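Local coordinates for protein CT296 (Chlamydia trachomatis, PDB 3QH6) that is of unknown function but resembles Fe(II) 2-oxoglutarate-dependent enzymes in its fold and may, by that likeness, be linked to iron, at residues His18-Phe23 against Trp124-Ser129; Ser112-Leu117 against Ala145-Phe150; Glu102-Asp107 against Gly130-Asp135. All coordinates share one frame; numbering follows the deposited sequence.

Overall arrangement
One antiparallel sheet carries contacts 1 and 2, and contact 3 joins two loops that leave its strands. Strand 125-128 of contact 1 lies beside strand 111-116 of contact 2, where Leu126 N stands 2.8 Å from Leu114 O, and the two contact centres are about 10 Å apart. Contact 3, its centre about 11 Å from that of contact 2 and about 12 Å from that of contact 1, meets both: Arg149 reaches the 102-107 loop, and Leu126 CD2 packs on Tyr132 CE1 at 3.6 Å. A tetraethylene glycol, probably from the crystallisation liquor, lies about 4 Å from the side chain of Phe106.

Contact 1 of 3, residues His18-Phe23 against Trp124-Ser129; sequences HGHILF and WGLFFS
Strand 20-23, one of the two outermost strands of the sheet in this chain, runs antiparallel to strand 125-128. Four backbone bonds join them in two reciprocal pairs, Ile21 with Phe127 and Phe23 with Gly125; the straightest, from Phe23 N to Gly125 O (2.9 Å), is almost linear at 177°. Beyond the Ile21/Phe127 pair, toward Ser129, the bond from Ser129 N to Gly19 O is weak, and a water donates to Gly19 O and is also hydrogen-bonded to Ser129 OG, bridging the same end. Gly19, with positive phi, makes the turn from helix 9-18 into the strand.

Leu22 repays following outward. Its CB lies 4.0 Å from Leu126 CD1, its non-hydrogen-bonded partner. With CG anti to the backbone N (chi1 174°), the branch swings over to Trp124, where CG comes up to CE3. CD1 then settles at the indole edge, in the ring plane, and also meets Gly125 O at 3.5 Å, while CD2 touches Trp124 CZ3 at 3.7 Å, again at the edge. On the opposite face, that of Ile21, Phe23 and Phe127 cross obliquely, Phe23 CD1 meeting Phe127 CE1 at 3.8 Å; Phe127 continues onto Leu80, Ala81 and Leu84 of helix 77-85. The arrangement is the plain pairing of an outer strand with its neighbour in the antiparallel sheet of a protein assigned to the cupin clan.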
loop_
_atom_site.group_PDB
_atom_site.type_symbol
_atom_site.label_atom_id
_atom_site.label_comp_id
_atom_site.label_asym_id
_atom_site.label_seq_id
_atom_site.Cartn_x
_atom_site.Cartn_y
_atom_site.Cartn_z
ATOM N N HIS A 18 -15.869 5.964 -5.594
ATOM C CA HIS A 18 -15.616 4.547 -5.879
ATOM C C HIS A 18 -15.172 3.723 -4.681
ATOM O O HIS A 18 -15.307 2.496 -4.701
ATOM C CB HIS A 18 -14.543 4.416 -6.972
ATOM C CG HIS A 18 -14.937 5.042 -8.264
ATOM N ND1 HIS A 18 -15.785 4.425 -9.160
ATOM C CD2 HIS A 18 -14.664 6.261 -8.784
ATOM C CE1 HIS A 18 -15.986 5.223 -10.194
ATOM N NE2 HIS A 18 -15.320 6.346 -9.990
ATOM N N GLY A 19 -14.661 4.375 -3.640
ATOM C CA GLY A 19 -14.061 3.673 -2.499
ATOM C C GLY A 19 -12.634 3.142 -2.677
ATOM O O GLY A 19 -12.130 2.396 -1.856
ATOM N N HIS A 20 -11.957 3.536 -3.761
ATOM C CA HIS A 20 -10.578 3.179 -3.924
ATOM C C HIS A 20 -10.010 4.201 -4.898
ATOM O O HIS A 20 -10.771 4.889 -5.598
ATOM C CB HIS A 20 -10.401 1.764 -4.520
ATOM C CG HIS A 20 -10.921 1.628 -5.926
ATOM N ND1 HIS A 20 -12.142 1.047 -6.217
ATOM C CD2 HIS A 20 -10.393 2.006 -7.116
ATOM C CE1 HIS A 20 -12.344 1.088 -7.529
ATOM N NE2 HIS A 20 -11.294 1.654 -8.095
ATOM N N ILE A 21 -8.706 4.263 -4.942
ATOM C CA ILE A 21 -8.032 5.034 -6.007
ATOM C C ILE A 21 -6.658 4.437 -6.230
ATOM O O ILE A 21 -5.917 4.133 -5.275
ATOM C CB ILE A 21 -7.948 6.543 -5.643
ATOM C CG1 ILE A 21 -7.243 7.322 -6.745
ATOM C CG2 ILE A 21 -7.228 6.773 -4.300
ATOM C CD1 ILE A 21 -7.398 8.874 -6.626
ATOM N N LEU A 22 -6.302 4.275 -7.499
ATOM C CA LEU A 22 -5.024 3.686 -7.894
ATOM C C LEU A 22 -4.066 4.761 -8.363
ATOM O O LEU A 22 -4.443 5.565 -9.217
ATOM C CB LEU A 22 -5.301 2.726 -9.084
ATOM C CG LEU A 22 -4.048 2.114 -9.733
ATOM C CD1 LEU A 22 -3.244 1.318 -8.723
ATOM C CD2 LEU A 22 -4.414 1.214 -10.924
ATOM N N PHE A 23 -2.833 4.774 -7.842
ATOM C CA PHE A 23 -1.812 5.767 -8.253
ATOM C C PHE A 23 -0.612 5.100 -8.873
ATOM O O PHE A 23 -0.009 4.209 -8.266
ATOM C CB PHE A 23 -1.281 6.562 -7.029
ATOM C CG PHE A 23 -2.241 7.585 -6.497
ATOM C CD1 PHE A 23 -3.005 7.333 -5.380
ATOM C CD2 PHE A 23 -2.361 8.814 -7.108
ATOM C CE1 PHE A 23 -3.895 8.276 -4.899
ATOM C CE2 PHE A 23 -3.248 9.742 -6.620
ATOM C CZ PHE A 23 -3.996 9.483 -5.526
ATOM N N TRP A 124 3.484 1.186 -7.899
ATOM C CA TRP A 124 2.045 1.533 -8.012
ATOM C C TRP A 124 1.353 1.174 -6.693
ATOM O O TRP A 124 1.688 0.166 -6.084
ATOM C CB TRP A 124 1.359 0.767 -9.150
ATOM C CG TRP A 124 1.678 1.234 -10.576
ATOM C CD1 TRP A 124 2.915 1.368 -11.151
ATOM C CD2 TRP A 124 0.725 1.578 -11.590
ATOM N NE1 TRP A 124 2.789 1.785 -12.462
ATOM C CE2 TRP A 124 1.455 1.921 -12.755
ATOM C CE3 TRP A 124 -0.675 1.635 -11.629
ATOM C CZ2 TRP A 124 0.825 2.318 -13.945
ATOM C CZ3 TRP A 124 -1.300 2.033 -12.813
ATOM C CH2 TRP A 124 -0.544 2.375 -13.954
ATOM N N GLY A 125 0.429 1.998 -6.221
ATOM C CA GLY A 125 -0.302 1.637 -5.009
ATOM C C GLY A 125 -1.787 1.931 -5.120
ATOM O O GLY A 125 -2.197 2.856 -5.799
ATOM N N LEU A 126 -2.596 1.124 -4.445
ATOM C CA LEU A 126 -4.048 1.260 -4.461
ATOM C C LEU A 126 -4.523 1.541 -3.044
ATOM O O LEU A 126 -4.244 0.733 -2.151
ATOM C CB LEU A 126 -4.689 -0.054 -4.998
ATOM C CG LEU A 126 -6.229 -0.184 -5.002
ATOM C CD1 LEU A 126 -6.864 0.800 -5.995
ATOM C CD2 LEU A 126 -6.675 -1.605 -5.333
ATOM N N PHE A 127 -5.175 2.685 -2.806
ATOM C CA PHE A 127 -5.824 2.915 -1.518
ATOM C C PHE A 127 -7.243 2.369 -1.652
ATOM O O PHE A 127 -7.897 2.636 -2.651
ATOM C CB PHE A 127 -5.976 4.383 -1.183
ATOM C CG PHE A 127 -4.662 5.102 -0.911
ATOM C CD1 PHE A 127 -3.877 5.547 -1.972
ATOM C CD2 PHE A 127 -4.262 5.366 0.402
ATOM C CE1 PHE A 127 -2.687 6.260 -1.742
ATOM C CE2 PHE A 127 -3.057 6.073 0.655
ATOM C CZ PHE A 127 -2.272 6.504 -0.407
ATOM N N PHE A 128 -7.754 1.671 -0.646
ATOM C CA PHE A 128 -9.124 1.188 -0.732
ATOM C C PHE A 128 -9.639 0.864 0.656
ATOM O O PHE A 128 -8.860 0.717 1.588
ATOM C CB PHE A 128 -9.204 -0.089 -1.604
ATOM C CG PHE A 128 -8.467 -1.305 -1.018
ATOM C CD1 PHE A 128 -9.164 -2.294 -0.325
ATOM C CD2 PHE A 128 -7.090 -1.458 -1.191
ATOM C CE1 PHE A 128 -8.501 -3.398 0.199
ATOM C CE2 PHE A 128 -6.410 -2.551 -0.665
ATOM C CZ PHE A 128 -7.117 -3.528 0.034
ATOM N N SER A 129 -10.952 0.704 0.807
ATOM C CA SER A 129 -11.426 0.187 2.073
ATOM C C SER A 129 -12.301 -1.019 1.835
ATOM O O SER A 129 -12.810 -1.210 0.757
ATOM C CB SER A 129 -12.121 1.271 2.914
ATOM O OG SER A 129 -13.466 1.430 2.578
HETATM O O HOH W 1 -13.421 3.498 0.877
#

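Contact 2 of 3, residues Ser112-Leu117 against Ala145-Phe150; sequences SVLLCL and AIILRF
Two interior strands of the antiparallel sheet, in a protein assigned to the cupin clan, meet here as 112-116 and 145-150. The innermost shell is backbone: Val113 and Leu148 exchange two hydrogen bonds, as do Leu115 and Ile146, and Leu115 N to Ile146 O is the straightest at 176°.

Around this core the side chains part to two faces. On the face of Leu114, Ala145 CB sits against both methyls of Leu114, 3.8 Å from CD2, while Ile147, CG1 anti to its backbone N, sends CD1 to Ser112 CB at 3.8 Å. On the face of Val113, Leu115, Ile146 and Leu148, Ile146 CG2 meets Leu117 CD2, from the loop after the strand, at 4.0 Å, and Val113 CG2 meets Phe150 CE2 at 3.8 Å. Helix 66-75 covers this second face, with Val68 on Ile146 and Leu148, Ile71 on Leu115 and Val72 on Phe150.

Further out, the positioning of Arg149 depends on a second shell. Its chain bends at chi2 (-63°), which folds the guanidinium back over Ile147, so that CG1 lies beneath the centre of one face, 3.5 Å from the plane. Arg149 NH2 gives a hydrogen bond to Leu105 O at 3.0 Å, and Asp107 makes a long, weak ion pair with NE. The remaining terminal nitrogen, NH1, donates to Ser112 OG at 2.9 Å, with the oxygen only 9° out of the guanidinium plane.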
loop_
_atom_site.group_PDB
_atom_site.type_symbol
_atom_site.label_atom_id
_atom_site.label_comp_id
_atom_site.label_asym_id
_atom_site.label_seq_id
_atom_site.Cartn_x
_atom_site.Cartn_y
_atom_site.Cartn_z
ATOM N N SER A 112 -6.922 0.497 3.531
ATOM C CA SER A 112 -5.749 -0.311 3.179
ATOM C C SER A 112 -4.945 0.316 2.026
ATOM O O SER A 112 -5.476 1.098 1.225
ATOM C CB SER A 112 -6.179 -1.741 2.820
ATOM O OG SER A 112 -6.831 -2.376 3.912
ATOM N N VAL A 113 -3.674 -0.061 1.904
ATOM C CA VAL A 113 -2.926 0.314 0.716
ATOM C C VAL A 113 -2.249 -0.918 0.187
ATOM O O VAL A 113 -1.555 -1.614 0.925
ATOM C CB VAL A 113 -1.862 1.389 1.018
ATOM C CG1 VAL A 113 -0.944 1.604 -0.229
ATOM C CG2 VAL A 113 -2.535 2.675 1.427
ATOM N N LEU A 114 -2.465 -1.210 -1.085
ATOM C CA LEU A 114 -1.761 -2.315 -1.725
ATOM C C LEU A 114 -0.626 -1.658 -2.478
ATOM O O LEU A 114 -0.859 -0.829 -3.332
ATOM C CB LEU A 114 -2.711 -3.072 -2.680
ATOM C CG LEU A 114 -2.180 -4.260 -3.501
ATOM C CD1 LEU A 114 -1.057 -3.850 -4.452
ATOM C CD2 LEU A 114 -1.716 -5.353 -2.599
ATOM N N LEU A 115 0.607 -2.003 -2.147
ATOM C CA LEU A 115 1.747 -1.424 -2.849
ATOM C C LEU A 115 2.462 -2.508 -3.627
ATOM O O LEU A 115 2.880 -3.497 -3.057
ATOM C CB LEU A 115 2.671 -0.793 -1.822
ATOM C CG LEU A 115 3.916 -0.064 -2.305
ATOM C CD1 LEU A 115 3.602 1.145 -3.197
ATOM C CD2 LEU A 115 4.633 0.374 -1.072
ATOM N N CYS A 116 2.576 -2.349 -4.934
ATOM C CA CYS A 116 3.246 -3.373 -5.738
ATOM C C CYS A 116 4.786 -3.204 -5.607
ATOM O O CYS A 116 5.297 -2.073 -5.682
ATOM C CB CYS A 116 2.764 -3.303 -7.180
ATOM S SG CYS A 116 3.556 -4.530 -8.229
ATOM N N LEU A 117 5.507 -4.310 -5.366
ATOM C CA LEU A 117 6.934 -4.259 -5.003
ATOM C C LEU A 117 7.859 -4.544 -6.186
ATOM O O LEU A 117 9.028 -4.164 -6.156
ATOM C CB LEU A 117 7.272 -5.246 -3.858
ATOM C CG LEU A 117 6.648 -4.961 -2.486
ATOM C CD1 LEU A 117 7.171 -5.942 -1.448
ATOM C CD2 LEU A 117 6.917 -3.520 -2.040
ATOM N N ALA A 145 3.483 -8.079 -3.826
ATOM C CA ALA A 145 2.949 -6.833 -3.340
ATOM C C ALA A 145 2.850 -6.929 -1.835
ATOM O O ALA A 145 2.969 -8.016 -1.257
ATOM C CB ALA A 145 1.575 -6.569 -3.964
ATOM N N ILE A 146 2.650 -5.791 -1.190
ATOM C CA ILE A 146 2.440 -5.802 0.253
ATOM C C ILE A 146 1.163 -5.025 0.554
ATOM O O ILE A 146 0.930 -3.954 -0.006
ATOM C CB ILE A 146 3.677 -5.256 1.042
ATOM C CG1 ILE A 146 3.479 -5.422 2.559
ATOM C CG2 ILE A 146 4.019 -3.769 0.698
ATOM C CD1 ILE A 146 4.753 -5.103 3.325
ATOM N N ILE A 147 0.277 -5.628 1.349
ATOM C CA ILE A 147 -0.932 -4.944 1.742
ATOM C C ILE A 147 -0.691 -4.361 3.120
ATOM O O ILE A 147 -0.175 -5.031 4.009
ATOM C CB ILE A 147 -2.178 -5.880 1.735
ATOM C CG1 ILE A 147 -3.411 -5.081 2.145
ATOM C CG2 ILE A 147 -1.983 -7.107 2.632
ATOM C CD1 ILE A 147 -4.049 -4.335 0.960
ATOM N N LEU A 148 -1.042 -3.093 3.268
ATOM C CA LEU A 148 -0.766 -2.333 4.480
ATOM C C LEU A 148 -2.106 -1.935 5.044
ATOM O O LEU A 148 -2.908 -1.365 4.325
ATOM C CB LEU A 148 0.006 -1.057 4.107
ATOM C CG LEU A 148 1.354 -1.320 3.415
ATOM C CD1 LEU A 148 1.896 -0.022 2.817
ATOM C CD2 LEU A 148 2.329 -1.928 4.408
ATOM N N ARG A 149 -2.352 -2.224 6.316
ATOM C CA ARG A 149 -3.628 -1.910 6.915
ATOM C C ARG A 149 -3.482 -0.725 7.843
ATOM O O ARG A 149 -2.710 -0.785 8.796
ATOM C CB ARG A 149 -4.147 -3.122 7.719
ATOM C CG ARG A 149 -4.111 -4.458 6.987
ATOM C CD ARG A 149 -5.020 -4.443 5.745
ATOM N NE ARG A 149 -5.175 -5.807 5.239
ATOM C CZ ARG A 149 -6.044 -6.178 4.319
ATOM N NH1 ARG A 149 -6.861 -5.280 3.792
ATOM N NH2 ARG A 149 -6.114 -7.462 3.945
ATOM N N PHE A 150 -4.315 0.303 7.671
ATOM C CA PHE A 150 -4.162 1.507 8.504
ATOM C C PHE A 150 -5.385 1.724 9.368
ATOM O O PHE A 150 -6.493 1.639 8.873
ATOM C CB PHE A 150 -3.939 2.764 7.634
ATOM C CG PHE A 150 -2.636 2.760 6.896
ATOM C CD1 PHE A 150 -1.483 3.270 7.483
ATOM C CD2 PHE A 150 -2.537 2.199 5.634
ATOM C CE1 PHE A 150 -0.241 3.238 6.789
ATOM C CE2 PHE A 150 -1.313 2.181 4.961
ATOM C CZ PHE A 150 -0.181 2.691 5.541
#

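Contact 3 of 3, residues Glu102-Asp107 against Gly130-Asp135; sequences EEILFD and GEYPQD
Two kinds of interaction join the loops 102-107 and 130-135. Side-chain packing comes first: Ile104 lays CD1 over the middle of one face of the Tyr132 ring, 3.8 Å from its centroid and 14° off the normal, a CH-pi contact. Its CG2 reaches Tyr132 CB, also at 3.8 Å. The tyrosine is set by CG lying anti to its backbone N (chi1 -171°), and its hydroxyl is hydrogen-bonded to Phe137 O. Phe106 adds to the packing against Gly130 and Glu131. Its CE1 touches Gly130 CA at 3.9 Å, and CD1 packs against Glu131 CG at 3.7 Å; the glutamate, bent at chi2, brings OE2 up to Phe106 CB.

Water supplies the polar links. One joins Ile104 O (2.9 Å) to Tyr132 N, another donates to Leu105 O and to Gly130 O (2.7 Å), and a third donates to Asp107 O and accepts from Gly130 N, so that the backbones are bridged by solvent. Asp107 itself forms a salt bridge with Arg94. Ile104 and Tyr132 both lean on Leu114, so the two loops lay their apolar side chains on the sheet face of Leu114, Leu126 and Ile147, in a protein assigned to the cupin clan.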
loop_
_atom_site.group_PDB
_atom_site.type_symbol
_atom_site.label_atom_id
_atom_site.label_comp_id
_atom_site.label_asym_id
_atom_site.label_seq_id
_atom_site.Cartn_x
_atom_site.Cartn_y
_atom_site.Cartn_z
ATOM N N GLU A 102 -5.503 -13.024 -4.483
ATOM C CA GLU A 102 -6.487 -13.820 -3.778
ATOM C C GLU A 102 -6.149 -13.928 -2.296
ATOM O O GLU A 102 -6.984 -14.335 -1.476
ATOM C CB GLU A 102 -6.546 -15.223 -4.393
ATOM C CG GLU A 102 -7.193 -15.279 -5.781
ATOM C CD GLU A 102 -6.270 -14.799 -6.906
ATOM O OE1 GLU A 102 -5.033 -14.748 -6.711
ATOM O OE2 GLU A 102 -6.787 -14.468 -7.996
ATOM N N GLU A 103 -4.916 -13.560 -1.954
ATOM C CA GLU A 103 -4.419 -13.703 -0.585
ATOM C C GLU A 103 -4.848 -12.505 0.260
ATOM O O GLU A 103 -4.770 -12.513 1.496
ATOM C CB GLU A 103 -2.890 -13.873 -0.617
ATOM C CG GLU A 103 -2.468 -15.266 -1.118
ATOM C CD GLU A 103 -0.978 -15.404 -1.369
ATOM O OE1 GLU A 103 -0.290 -14.373 -1.542
ATOM O OE2 GLU A 103 -0.494 -16.556 -1.395
ATOM N N ILE A 104 -5.345 -11.483 -0.413
ATOM C CA ILE A 104 -5.772 -10.257 0.246
ATOM C C ILE A 104 -7.201 -10.434 0.698
ATOM O O ILE A 104 -8.133 -10.301 -0.105
ATOM C CB ILE A 104 -5.734 -9.073 -0.744
ATOM C CG1 ILE A 104 -4.353 -8.968 -1.388
ATOM C CG2 ILE A 104 -6.140 -7.771 -0.046
ATOM C CD1 ILE A 104 -4.276 -7.892 -2.460
ATOM N N LEU A 105 -7.401 -10.740 1.972
ATOM C CA LEU A 105 -8.769 -11.032 2.434
ATOM C C LEU A 105 -9.381 -9.804 3.099
ATOM O O LEU A 105 -8.707 -8.803 3.262
ATOM C CB LEU A 105 -8.741 -12.197 3.424
ATOM C CG LEU A 105 -7.931 -13.367 2.892
ATOM C CD1 LEU A 105 -7.719 -14.440 3.958
ATOM C CD2 LEU A 105 -8.659 -13.908 1.696
ATOM N N PHE A 106 -10.650 -9.877 3.494
ATOM C CA PHE A 106 -11.291 -8.742 4.155
ATOM C C PHE A 106 -10.582 -8.326 5.459
ATOM O O PHE A 106 -10.213 -9.165 6.285
ATOM C CB PHE A 106 -12.786 -9.068 4.454
ATOM C CG PHE A 106 -13.514 -7.944 5.168
ATOM C CD1 PHE A 106 -13.906 -6.819 4.475
ATOM C CD2 PHE A 106 -13.815 -8.018 6.519
ATOM C CE1 PHE A 106 -14.562 -5.781 5.116
ATOM C CE2 PHE A 106 -14.480 -6.982 7.153
ATOM C CZ PHE A 106 -14.854 -5.853 6.430
ATOM N N ASP A 107 -10.441 -7.015 5.652
ATOM C CA ASP A 107 -9.946 -6.446 6.899
ATOM C C ASP A 107 -10.780 -5.202 7.141
ATOM O O ASP A 107 -11.060 -4.449 6.211
ATOM C CB ASP A 107 -8.443 -6.088 6.752
ATOM C CG ASP A 107 -7.806 -5.624 8.055
ATOM O OD1 ASP A 107 -8.174 -4.538 8.540
ATOM O OD2 ASP A 107 -6.880 -6.305 8.559
ATOM N N GLY A 130 -12.451 -1.847 2.849
ATOM C CA GLY A 130 -13.220 -3.082 2.687
ATOM C C GLY A 130 -12.492 -4.141 1.871
ATOM O O GLY A 130 -11.276 -4.228 1.892
ATOM N N GLU A 131 -13.240 -4.963 1.152
ATOM C CA GLU A 131 -12.649 -6.049 0.336
ATOM C C GLU A 131 -11.802 -5.490 -0.818
ATOM O O GLU A 131 -12.112 -4.434 -1.368
ATOM C CB GLU A 131 -13.772 -6.935 -0.230
ATOM C CG GLU A 131 -14.702 -7.471 0.896
ATOM C CD GLU A 131 -14.932 -8.962 0.815
ATOM O OE1 GLU A 131 -14.723 -9.535 -0.277
ATOM O OE2 GLU A 131 -15.330 -9.559 1.846
ATOM N N TYR A 132 -10.757 -6.214 -1.190
ATOM C CA TYR A 132 -9.929 -5.820 -2.322
ATOM C C TYR A 132 -10.800 -5.713 -3.574
ATOM O O TYR A 132 -11.572 -6.642 -3.877
ATOM C CB TYR A 132 -8.798 -6.838 -2.536
ATOM C CG TYR A 132 -7.777 -6.379 -3.545
ATOM C CD1 TYR A 132 -6.887 -5.358 -3.223
ATOM C CD2 TYR A 132 -7.682 -6.970 -4.804
ATOM C CE1 TYR A 132 -5.955 -4.929 -4.122
ATOM C CE2 TYR A 132 -6.744 -6.535 -5.721
ATOM C CZ TYR A 132 -5.887 -5.510 -5.367
ATOM O OH TYR A 132 -4.936 -5.051 -6.235
ATOM N N PRO A 133 -10.694 -4.584 -4.305
ATOM C CA PRO A 133 -11.566 -4.375 -5.473
ATOM C C PRO A 133 -11.124 -5.150 -6.686
ATOM O O PRO A 133 -9.947 -5.130 -7.071
ATOM C CB PRO A 133 -11.449 -2.867 -5.731
ATOM C CG PRO A 133 -10.176 -2.490 -5.183
ATOM C CD PRO A 133 -9.941 -3.361 -3.977
ATOM N N GLN A 134 -12.092 -5.811 -7.311
ATOM C CA GLN A 134 -11.833 -6.631 -8.480
ATOM C C GLN A 134 -11.756 -5.768 -9.736
ATOM O O GLN A 134 -12.447 -4.750 -9.860
ATOM C CB GLN A 134 -12.916 -7.710 -8.609
ATOM C CG GLN A 134 -12.962 -8.670 -7.417
ATOM C CD GLN A 134 -11.640 -9.394 -7.189
ATOM O OE1 GLN A 134 -10.948 -9.168 -6.188
ATOM N NE2 GLN A 134 -11.286 -10.269 -8.117
ATOM N N ASP A 135 -10.887 -6.175 -10.654
ATOM C CA ASP A 135 -10.727 -5.496 -11.933
ATOM C C ASP A 135 -10.274 -4.047 -11.781
ATOM O O ASP A 135 -10.724 -3.176 -12.524
ATOM C CB ASP A 135 -12.032 -5.551 -12.737
HETATM O O HOH W 2 -10.438 -8.542 0.432
HETATM O O HOH W 3 -9.341 -6.119 2.319
HETATM O O HOH W 4 -11.260 -1.912 5.378
#